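PDB 5K04: N-terminal acetyltransferase B complex subunit NAT3 from Candida albicans, which probably serves as the catalytic subunit of NatB, a GNAT-family enzyme that transfers an acetyl group from acetyl-CoA to the N-terminal amino group of proteins. Local coordinates for residues B[15-25]-B[51-59]; B[38-46]-B[93-103]. One frame throughout, in Å; residues are numbered along the deposited sequence.

Interaction 1: residues B[15-25]-B[51-59]; sequences LNPVNLDPLTE and NGQASGYMM. With COA (coenzyme A), chain D.
Tyr57, on strand 53-65, points its side chain at the short helix 16-19 and is the centre of this contact. Its CG lies between the backbone N and the carbonyl carbon (chi1 57°), which sends the ring out from the strand toward the helix. Leu15 and Val18 flank Tyr57 CE2 from opposite sides of the ring plane. Leu15 CD1 lies 3.7 Å from Tyr57 CE2, and Val18 CG1 lies 3.8 Å from the same CE2. Both methyls come in obliquely. Leu15 CD2 touches the ring as well and also reaches Ala54 CB at 4.1 Å. Val18 CG2 rests near Ala54 O.

At the far end of the ring, Tyr57 OH donates a very short hydrogen bond to Asn19 OD1 (2.5 Å). OD1 sits at the ring edge, in its plane, while the amide plane is turned 65° from the ring. Asn19 ND2 bonds to Asn26 OD1, which helps set the amide orientation. The Thr24 and Tyr57 side chains run toward each other, with Thr24 CG2 near the hydroxyl.

Beyond the helix, Asp21 OD1 accepts from Leu23 N (2.7 Å) and Thr24 OG1 (2.9 Å), from opposite faces of the carboxylate plane. The first bond makes an Asx turn, within a type I beta turn from Asp21 to Thr24. Asp21 OD2 forms a salt bridge with Arg85. Thr24 OG1 comes within 3.5 Å of C6P of coenzyme A, and Leu23 also lines the pocket. The arrangement is that of a GNAT fold, in which an N-terminal helix-and-loop segment packs on the central sheet and borders the cofactor site.

Interaction 2: residues B[38-46]-B[93-103]; sequences EWPQLFYKS and LCLELENLTQV
Tyr44 OH donates a 2.6 Å hydrogen bond to the backbone O of Leu93. The hydroxyl lies in the carbonyl plane, with a C=O...donor angle of 159°. Around the bond the ring is enclosed by aliphatic groups. Leu93 CD2 passes Tyr44 CE1 at 3.8 Å, the two side chains running in opposite directions. Glu96 CG approaches Tyr44 CZ obliquely at 3.8 Å. Leu97 CD2 lies at the ring edge, and Leu100 CD1 comes in obliquely near Tyr44 CE2.

Leu100 CD1 also reaches the neighbouring loop, touching Leu42 CD2 at 3.6 Å and lying close to Gln41 O. Leu42 CD2 meets Val103 CG2 at 3.9 Å, so this one methyl touches both residues.

Farther out, Gln102 has CG anti to the backbone N (chi1 165°) and an extended chain. This carries its amide across to the edge of the Trp39 ring. A water accepts from Gln102 NE2 (2.6 Å) and donates to Glu38 O. Within 93-103, Asn99 ND2 bonds to Glu96 OE2 at 3.0 Å and also to Lys244 O of the partner subunit, whose Phe245 packs on Glu96.

The chemistry is thus mostly apolar. A single direct hydrogen bond joins the segments and satisfies the buried tyrosine hydroxyl. With the leucine packing, it probably helps set how strand 43-48 sits against helix 89-96. The water bridge adds a polar link at the more exposed end.

Overall arrangement
From the N terminus the chain first passes through 15-25, then 38-46, then 51-59 and finally 93-103. Interaction 1 closes a loop that contains helix 29-38 and strand 43-48. Interaction 2 closes a longer one that takes in strands 53-65 and 70-80. The two loops cross, because their segments alternate along the sequence. The contact centres are about 17 Å apart, yet the contacts meet through neighbouring antiparallel strands, where Gly56 pairs with Ser46 and Ser55 OG lies 2.6 Å from Ser46 OG. Together they tie helix 16-19 and the region of helices 89-96 and 101-104 to one sheet.

Interaction 1: residues B[15-25]-B[51-59]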
loop_
_atom_site.group_PDB
_atom_site.type_symbol
_atom_site.label_atom_id
_atom_site.label_comp_id
_atom_site.label_asym_id
_atom_site.label_seq_id
_atom_site.Cartn_x
_atom_site.Cartn_y
_atom_site.Cartn_z
ATOM N N LEU B 15 -0.905 7.817 0.297
ATOM C CA LEU B 15 -0.334 8.985 -0.352
ATOM C C LEU B 15 -0.778 9.155 -1.801
ATOM O O LEU B 15 -0.286 10.060 -2.480
ATOM C CB LEU B 15 1.196 8.892 -0.317
ATOM C CG LEU B 15 1.941 9.574 0.832
ATOM C CD1 LEU B 15 3.444 9.526 0.563
ATOM C CD2 LEU B 15 1.453 11.018 1.062
ATOM N N ASN B 16 -1.628 8.277 -2.320
ATOM C CA ASN B 16 -1.965 8.381 -3.738
ATOM C C ASN B 16 -2.615 9.715 -4.117
ATOM O O ASN B 16 -2.319 10.212 -5.217
ATOM C CB ASN B 16 -2.830 7.185 -4.142
ATOM C CG ASN B 16 -2.035 5.880 -4.172
ATOM O OD1 ASN B 16 -0.808 5.888 -4.333
ATOM N ND2 ASN B 16 -2.731 4.759 -4.023
ATOM N N PRO B 17 -3.449 10.355 -3.282
ATOM C CA PRO B 17 -3.971 11.680 -3.668
ATOM C C PRO B 17 -2.866 12.675 -3.987
ATOM O O PRO B 17 -3.016 13.529 -4.873
ATOM C CB PRO B 17 -4.775 12.111 -2.433
ATOM C CG PRO B 17 -5.173 10.844 -1.789
ATOM C CD PRO B 17 -4.033 9.893 -2.002
ATOM N N VAL B 18 -1.734 12.553 -3.301
ATOM C CA VAL B 18 -0.581 13.390 -3.584
ATOM C C VAL B 18 0.271 12.790 -4.703
ATOM O O VAL B 18 0.619 13.476 -5.671
ATOM C CB VAL B 18 0.229 13.585 -2.291
ATOM C CG1 VAL B 18 1.546 14.280 -2.586
ATOM C CG2 VAL B 18 -0.580 14.394 -1.289
ATOM N N ASN B 19 0.614 11.507 -4.599
ATOM C CA ASN B 19 1.609 10.914 -5.492
ATOM C C ASN B 19 1.038 10.446 -6.827
ATOM O O ASN B 19 1.795 9.914 -7.647
ATOM C CB ASN B 19 2.315 9.761 -4.781
ATOM C CG ASN B 19 3.431 10.249 -3.847
ATOM O OD1 ASN B 19 3.514 11.439 -3.521
ATOM N ND2 ASN B 19 4.294 9.326 -3.421
ATOM N N LEU B 20 -0.261 10.642 -7.069
ATOM C CA LEU B 20 -0.816 10.456 -8.403
ATOM C C LEU B 20 -0.750 11.729 -9.230
ATOM O O LEU B 20 -1.080 11.690 -10.423
ATOM C CB LEU B 20 -2.268 9.968 -8.333
ATOM C CG LEU B 20 -2.470 8.500 -7.947
ATOM C CD1 LEU B 20 -3.962 8.147 -7.714
ATOM C CD2 LEU B 20 -1.876 7.607 -9.017
ATOM N N ASP B 21 -0.348 12.841 -8.613
ATOM C CA ASP B 21 -0.041 14.064 -9.341
ATOM C C ASP B 21 1.015 13.772 -10.403
ATOM O O ASP B 21 1.982 13.046 -10.125
ATOM C CB ASP B 21 0.464 15.141 -8.372
ATOM C CG ASP B 21 1.052 16.349 -9.080
ATOM O OD1 ASP B 21 2.240 16.309 -9.446
ATOM O OD2 ASP B 21 0.309 17.330 -9.280
ATOM N N PRO B 22 0.884 14.345 -11.604
ATOM C CA PRO B 22 1.750 13.961 -12.730
ATOM C C PRO B 22 3.169 14.499 -12.662
ATOM O O PRO B 22 3.970 14.179 -13.548
ATOM C CB PRO B 22 1.004 14.545 -13.936
ATOM C CG PRO B 22 0.333 15.786 -13.380
ATOM C CD PRO B 22 -0.077 15.405 -11.970
ATOM N N LEU B 23 3.501 15.322 -11.663
ATOM C CA LEU B 23 4.862 15.813 -11.466
ATOM C C LEU B 23 5.487 15.238 -10.207
ATOM O O LEU B 23 6.605 15.623 -9.843
ATOM C CB LEU B 23 4.877 17.342 -11.408
ATOM C CG LEU B 23 4.393 18.078 -12.671
ATOM C CD1 LEU B 23 4.463 19.578 -12.433
ATOM C CD2 LEU B 23 5.180 17.676 -13.915
ATOM N N THR B 24 4.793 14.315 -9.544
ATOM C CA THR B 24 5.198 13.788 -8.252
ATOM C C THR B 24 5.586 12.330 -8.437
ATOM O O THR B 24 4.724 11.466 -8.644
ATOM C CB THR B 24 4.077 13.929 -7.227
ATOM O OG1 THR B 24 3.669 15.299 -7.147
ATOM C CG2 THR B 24 4.558 13.435 -5.862
ATOM N N GLU B 25 6.883 12.067 -8.367
ATOM C CA GLU B 25 7.394 10.721 -8.553
ATOM C C GLU B 25 6.988 9.849 -7.376
ATOM O O GLU B 25 6.863 10.316 -6.239
ATOM C CB GLU B 25 8.925 10.738 -8.682
ATOM C CG GLU B 25 9.496 11.761 -9.675
ATOM C CD GLU B 25 9.358 11.343 -11.135
ATOM O OE1 GLU B 25 8.810 10.245 -11.416
ATOM O OE2 GLU B 25 9.807 12.123 -12.004
ATOM N N ASN B 51 -9.530 14.779 9.456
ATOM C CA ASN B 51 -9.117 13.382 9.564
ATOM C C ASN B 51 -7.631 13.025 9.625
ATOM O O ASN B 51 -7.298 11.842 9.762
ATOM C CB ASN B 51 -9.788 12.703 8.360
ATOM C CG ASN B 51 -11.299 12.963 8.321
ATOM O OD1 ASN B 51 -11.926 13.166 9.362
ATOM N ND2 ASN B 51 -11.877 12.980 7.126
ATOM N N GLY B 52 -6.733 14.005 9.573
ATOM C CA GLY B 52 -5.314 13.715 9.610
ATOM C C GLY B 52 -4.739 13.254 8.295
ATOM O O GLY B 52 -3.662 12.648 8.278
ATOM N N GLN B 53 -5.436 13.521 7.194
ATOM C CA GLN B 53 -4.960 13.139 5.873
ATOM C C GLN B 53 -3.748 13.977 5.507
ATOM O O GLN B 53 -3.700 15.177 5.785
ATOM C CB GLN B 53 -6.064 13.330 4.827
ATOM C CG GLN B 53 -5.661 12.936 3.407
ATOM C CD GLN B 53 -6.618 13.448 2.327
ATOM O OE1 GLN B 53 -7.454 14.316 2.571
ATOM N NE2 GLN B 53 -6.484 12.906 1.121
ATOM N N ALA B 54 -2.763 13.333 4.890
ATOM C CA ALA B 54 -1.562 14.032 4.464
ATOM C C ALA B 54 -1.903 14.984 3.323
ATOM O O ALA B 54 -2.422 14.565 2.283
ATOM C CB ALA B 54 -0.483 13.037 4.041
ATOM N N SER B 55 -1.630 16.270 3.534
ATOM C CA SER B 55 -1.825 17.298 2.528
ATOM C C SER B 55 -0.554 17.591 1.734
ATOM O O SER B 55 -0.628 18.266 0.699
ATOM C CB SER B 55 -2.324 18.577 3.205
ATOM O OG SER B 55 -1.482 18.911 4.292
ATOM N N GLY B 56 0.595 17.101 2.197
ATOM C CA GLY B 56 1.857 17.276 1.502
ATOM C C GLY B 56 2.989 16.716 2.335
ATOM O O GLY B 56 2.800 16.295 3.478
ATOM N N TYR B 57 4.185 16.716 1.742
ATOM C CA TYR B 57 5.358 16.287 2.485
ATOM C C TYR B 57 6.615 16.935 1.925
ATOM O O TYR B 57 6.635 17.457 0.807
ATOM C CB TYR B 57 5.514 14.752 2.508
ATOM C CG TYR B 57 5.583 14.054 1.152
ATOM C CD1 TYR B 57 6.786 13.912 0.467
ATOM C CD2 TYR B 57 4.440 13.498 0.587
ATOM C CE1 TYR B 57 6.839 13.257 -0.762
ATOM C CE2 TYR B 57 4.471 12.851 -0.621
ATOM C CZ TYR B 57 5.669 12.724 -1.299
ATOM O OH TYR B 57 5.662 12.067 -2.508
ATOM N N MET B 58 7.656 16.910 2.765
ATOM C CA MET B 58 9.002 17.361 2.452
ATOM C C MET B 58 9.979 16.215 2.694
ATOM O O MET B 58 9.930 15.563 3.743
ATOM C CB MET B 58 9.400 18.564 3.313
ATOM C CG MET B 58 10.891 18.629 3.580
ATOM S SD MET B 58 11.785 18.957 2.095
ATOM C CE MET B 58 11.056 20.500 1.830
ATOM N N MET B 59 10.824 15.942 1.696
ATOM C CA MET B 59 11.967 15.053 1.825
ATOM C C MET B 59 13.192 15.903 1.563
ATOM O O MET B 59 13.338 16.463 0.473
ATOM C CB MET B 59 11.920 13.878 0.839
ATOM C CG MET B 59 10.625 13.080 0.852
ATOM S SD MET B 59 10.488 12.005 -0.550
ATOM C CE MET B 59 11.916 11.115 -0.193
HETATM N N1A COA D . 0.344 28.622 -10.936
HETATM C C2A COA D . 0.949 29.990 -11.000
HETATM N N3A COA D . 1.819 30.213 -9.772
HETATM C C4A COA D . 1.995 29.302 -8.620
HETATM C C5A COA D . 1.225 27.887 -8.561
HETATM C C6A COA D . 0.396 27.548 -9.863
HETATM N N6A COA D . -0.260 26.303 -10.083
HETATM N N7A COA D . 1.691 27.038 -7.346
HETATM C C8A COA D . 2.815 27.761 -6.519
HETATM N N9A COA D . 2.923 29.103 -7.451
HETATM C C1B COA D . 4.151 30.110 -7.105
HETATM C C2B COA D . 3.800 31.631 -7.071
HETATM O O2B COA D . 4.254 32.642 -7.974
HETATM C C3B COA D . 3.622 31.636 -5.570
HETATM O O3B COA D . 3.182 32.642 -4.651
HETATM P P3B COA D . 1.853 33.472 -4.186
HETATM O O7A COA D . 1.587 33.064 -2.748
HETATM O O8A COA D . 2.298 34.939 -4.241
HETATM O O9A COA D . 0.750 33.083 -5.142
HETATM C C4B COA D . 4.458 30.357 -5.024
HETATM O O4B COA D . 5.005 29.475 -6.087
HETATM C C5B COA D . 4.162 29.795 -3.582
HETATM O O5B COA D . 2.981 29.056 -3.254
HETATM P P1A COA D . 2.386 27.977 -2.209
HETATM O O1A COA D . 3.380 27.831 -1.118
HETATM O O2A COA D . 1.023 28.432 -1.785
HETATM O O3A COA D . 2.268 26.668 -3.060
HETATM P P2A COA D . 1.506 25.248 -3.085
HETATM O O4A COA D . 0.280 25.421 -3.933
HETATM O O5A COA D . 1.337 24.765 -1.729
HETATM O O6A COA D . 2.560 24.376 -3.928
HETATM C CBP COA D . 3.892 23.100 -5.846
HETATM C CCP COA D . 3.463 24.505 -5.034
HETATM C CDP COA D . 4.861 23.457 -7.173
HETATM C CEP COA D . 4.673 22.040 -4.780
HETATM C CAP COA D . 2.428 22.342 -6.397
HETATM O OAP COA D . 1.420 23.186 -6.900
HETATM C C9P COA D . 2.606 20.784 -6.771
HETATM O O9P COA D . 2.843 20.336 -8.032
HETATM N N8P COA D . 3.103 19.893 -5.642
HETATM C C7P COA D . 4.176 18.761 -5.867
HETATM C C6P COA D . 4.788 18.617 -7.309
HETATM C C5P COA D . 5.842 19.675 -7.987
HETATM O O5P COA D . 5.620 20.296 -9.151
HETATM N N4P COA D . 7.032 20.001 -7.173
HETATM C C3P COA D . 7.766 20.956 -6.371
HETATM C C2P COA D . 8.147 22.406 -6.613
HETATM S S1P COA D . 9.331 22.931 -7.817
#

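Interaction 2: residues B[38-46]-B[93-103]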
loop_
_atom_site.group_PDB
_atom_site.type_symbol
_atom_site.label_atom_id
_atom_site.label_comp_id
_atom_site.label_asym_id
_atom_site.label_seq_id
_atom_site.Cartn_x
_atom_site.Cartn_y
_atom_site.Cartn_z
ATOM N N GLU B 38 18.628 7.979 7.275
ATOM C CA GLU B 38 19.773 8.883 7.355
ATOM C C GLU B 38 19.405 10.284 7.840
ATOM O O GLU B 38 20.139 10.867 8.645
ATOM C CB GLU B 38 20.481 8.944 5.998
ATOM C CG GLU B 38 21.368 7.708 5.746
ATOM C CD GLU B 38 22.145 7.774 4.454
ATOM O OE1 GLU B 38 22.866 8.771 4.241
ATOM O OE2 GLU B 38 22.042 6.822 3.647
ATOM N N TRP B 39 18.274 10.835 7.401
ATOM C CA TRP B 39 17.827 12.162 7.828
ATOM C C TRP B 39 16.366 12.080 8.249
ATOM O O TRP B 39 15.487 12.681 7.619
ATOM C CB TRP B 39 18.028 13.197 6.719
ATOM C CG TRP B 39 19.335 13.013 6.029
ATOM C CD1 TRP B 39 20.550 13.498 6.425
ATOM C CD2 TRP B 39 19.572 12.259 4.829
ATOM N NE1 TRP B 39 21.532 13.088 5.549
ATOM C CE2 TRP B 39 20.960 12.330 4.558
ATOM C CE3 TRP B 39 18.746 11.523 3.963
ATOM C CZ2 TRP B 39 21.545 11.697 3.452
ATOM C CZ3 TRP B 39 19.323 10.900 2.854
ATOM C CH2 TRP B 39 20.714 10.985 2.618
ATOM N N PRO B 40 16.078 11.360 9.340
ATOM C CA PRO B 40 14.667 11.132 9.714
ATOM C C PRO B 40 13.892 12.394 10.051
ATOM O O PRO B 40 12.668 12.421 9.852
ATOM C CB PRO B 40 14.765 10.197 10.930
ATOM C CG PRO B 40 16.203 10.241 11.377
ATOM C CD PRO B 40 17.028 10.625 10.203
ATOM N N GLN B 41 14.555 13.435 10.574
ATOM C CA GLN B 41 13.850 14.673 10.901
ATOM C C GLN B 41 13.513 15.521 9.674
ATOM O O GLN B 41 12.706 16.453 9.784
ATOM C CB GLN B 41 14.672 15.510 11.876
ATOM C CG GLN B 41 14.868 14.868 13.236
ATOM C CD GLN B 41 15.431 15.840 14.269
ATOM O OE1 GLN B 41 15.011 16.999 14.348
ATOM N NE2 GLN B 41 16.381 15.358 15.081
ATOM N N LEU B 42 14.122 15.233 8.522
ATOM C CA LEU B 42 13.975 16.031 7.311
ATOM C C LEU B 42 12.965 15.406 6.361
ATOM O O LEU B 42 12.920 15.746 5.174
ATOM C CB LEU B 42 15.334 16.219 6.628
ATOM C CG LEU B 42 16.500 16.722 7.515
ATOM C CD1 LEU B 42 17.670 17.241 6.680
ATOM C CD2 LEU B 42 16.061 17.795 8.496
ATOM N N PHE B 43 12.152 14.499 6.876
ATOM C CA PHE B 43 11.105 13.827 6.118
ATOM C C PHE B 43 9.861 13.947 6.998
ATOM O O PHE B 43 9.634 13.159 7.929
ATOM C CB PHE B 43 11.490 12.376 5.799
ATOM C CG PHE B 43 10.654 11.732 4.708
ATOM C CD1 PHE B 43 9.493 12.336 4.240
ATOM C CD2 PHE B 43 11.034 10.502 4.168
ATOM C CE1 PHE B 43 8.725 11.739 3.255
ATOM C CE2 PHE B 43 10.276 9.895 3.173
ATOM C CZ PHE B 43 9.117 10.522 2.713
ATOM N N TYR B 44 9.075 14.975 6.719
ATOM C CA TYR B 44 7.879 15.264 7.486
ATOM C C TYR B 44 6.748 15.604 6.530
ATOM O O TYR B 44 6.957 15.944 5.360
ATOM C CB TYR B 44 8.093 16.413 8.488
ATOM C CG TYR B 44 8.765 17.622 7.889
ATOM C CD1 TYR B 44 8.022 18.639 7.292
ATOM C CD2 TYR B 44 10.141 17.756 7.922
ATOM C CE1 TYR B 44 8.654 19.774 6.746
ATOM C CE2 TYR B 44 10.784 18.876 7.372
ATOM C CZ TYR B 44 10.038 19.873 6.787
ATOM O OH TYR B 44 10.679 20.956 6.234
ATOM N N LYS B 45 5.542 15.517 7.067
ATOM C CA LYS B 45 4.331 15.651 6.295
ATOM C C LYS B 45 3.451 16.726 6.913
ATOM O O LYS B 45 3.496 16.994 8.122
ATOM C CB LYS B 45 3.562 14.324 6.231
ATOM C CG LYS B 45 3.129 13.786 7.606
ATOM C CD LYS B 45 2.161 12.612 7.460
ATOM C CE LYS B 45 1.716 12.058 8.806
ATOM N NZ LYS B 45 0.858 10.846 8.576
ATOM N N SER B 46 2.664 17.353 6.051
ATOM C CA SER B 46 1.596 18.226 6.490
ATOM C C SER B 46 0.320 17.407 6.566
ATOM O O SER B 46 0.142 16.432 5.832
ATOM C CB SER B 46 1.417 19.420 5.546
ATOM O OG SER B 46 1.162 19.010 4.204
ATOM N N LEU B 93 6.311 24.177 4.242
ATOM C CA LEU B 93 7.141 22.973 4.317
ATOM C C LEU B 93 8.617 23.288 4.063
ATOM O O LEU B 93 9.502 22.750 4.746
ATOM C CB LEU B 93 6.639 21.939 3.309
ATOM C CG LEU B 93 5.299 21.276 3.642
ATOM C CD1 LEU B 93 4.737 20.575 2.423
ATOM C CD2 LEU B 93 5.458 20.289 4.791
ATOM N N CYS B 94 8.896 24.159 3.085
ATOM C CA CYS B 94 10.274 24.556 2.809
ATOM C C CYS B 94 10.842 25.416 3.945
ATOM O O CYS B 94 11.996 25.233 4.358
ATOM C CB CYS B 94 10.344 25.282 1.448
ATOM S SG CYS B 94 9.890 24.343 0.005
ATOM N N LEU B 95 10.026 26.323 4.499
ATOM C CA LEU B 95 10.489 27.209 5.567
ATOM C C LEU B 95 10.704 26.474 6.898
ATOM O O LEU B 95 11.567 26.867 7.687
ATOM C CB LEU B 95 9.492 28.344 5.742
ATOM C CG LEU B 95 9.546 29.462 4.708
ATOM C CD1 LEU B 95 8.552 30.561 5.091
ATOM C CD2 LEU B 95 10.961 30.028 4.598
ATOM N N GLU B 96 9.943 25.407 7.156
ATOM C CA GLU B 96 10.111 24.615 8.376
ATOM C C GLU B 96 11.506 23.986 8.480
ATOM O O GLU B 96 11.984 23.723 9.589
ATOM C CB GLU B 96 9.027 23.529 8.422
ATOM C CG GLU B 96 9.238 22.400 9.444
ATOM C CD GLU B 96 9.136 22.837 10.906
ATOM O OE1 GLU B 96 9.469 22.009 11.787
ATOM O OE2 GLU B 96 8.717 23.985 11.182
ATOM N N LEU B 97 12.160 23.712 7.342
ATOM C CA LEU B 97 13.537 23.219 7.366
ATOM C C LEU B 97 14.440 24.148 8.170
ATOM O O LEU B 97 15.291 23.690 8.942
ATOM C CB LEU B 97 14.067 23.083 5.940
ATOM C CG LEU B 97 13.490 21.937 5.118
ATOM C CD1 LEU B 97 13.876 22.082 3.656
ATOM C CD2 LEU B 97 13.997 20.628 5.663
ATOM N N GLU B 98 14.253 25.459 8.013
ATOM C CA GLU B 98 15.108 26.448 8.646
ATOM C C GLU B 98 14.941 26.475 10.160
ATOM O O GLU B 98 15.764 27.092 10.842
ATOM C CB GLU B 98 14.821 27.820 8.014
ATOM C CG GLU B 98 15.000 27.818 6.480
ATOM C CD GLU B 98 14.581 29.129 5.804
ATOM O OE1 GLU B 98 14.548 30.182 6.484
ATOM O OE2 GLU B 98 14.282 29.105 4.589
ATOM N N ASN B 99 13.896 25.817 10.693
ATOM C CA ASN B 99 13.678 25.650 12.130
ATOM C C ASN B 99 14.410 24.457 12.732
ATOM O O ASN B 99 14.582 24.406 13.958
ATOM C CB ASN B 99 12.184 25.481 12.419
ATOM C CG ASN B 99 11.386 26.739 12.121
ATOM O OD1 ASN B 99 11.946 27.842 12.021
ATOM N ND2 ASN B 99 10.066 26.583 11.992
ATOM N N LEU B 100 14.815 23.490 11.912
ATOM C CA LEU B 100 15.464 22.281 12.401
ATOM C C LEU B 100 16.945 22.543 12.655
ATOM O O LEU B 100 17.630 23.147 11.821
ATOM C CB LEU B 100 15.269 21.155 11.394
ATOM C CG LEU B 100 13.797 21.026 10.983
ATOM C CD1 LEU B 100 13.565 19.890 9.978
ATOM C CD2 LEU B 100 12.909 20.840 12.205
ATOM N N THR B 101 17.430 22.116 13.825
ATOM C CA THR B 101 18.779 22.496 14.242
ATOM C C THR B 101 19.832 21.813 13.386
ATOM O O THR B 101 20.922 22.361 13.177
ATOM C CB THR B 101 19.005 22.165 15.721
ATOM O OG1 THR B 101 18.810 20.762 15.940
ATOM C CG2 THR B 101 18.042 22.951 16.601
ATOM N N GLN B 102 19.517 20.618 12.900
ATOM C CA GLN B 102 20.371 19.916 11.955
ATOM C C GLN B 102 20.572 20.737 10.679
ATOM O O GLN B 102 21.681 20.781 10.129
ATOM C CB GLN B 102 19.732 18.554 11.688
ATOM C CG GLN B 102 20.218 17.764 10.509
ATOM C CD GLN B 102 19.608 16.362 10.510
ATOM O OE1 GLN B 102 18.516 16.148 11.045
ATOM N NE2 GLN B 102 20.331 15.399 9.943
ATOM N N VAL B 103 19.519 21.431 10.221
ATOM C CA VAL B 103 19.615 22.308 9.052
ATOM C C VAL B 103 20.350 23.598 9.393
ATOM O O VAL B 103 21.180 24.077 8.615
ATOM C CB VAL B 103 18.209 22.616 8.500
ATOM C CG1 VAL B 103 18.271 23.700 7.428
ATOM C CG2 VAL B 103 17.542 21.360 7.961
HETATM O O HOH W 1 20.657 12.835 10.257
#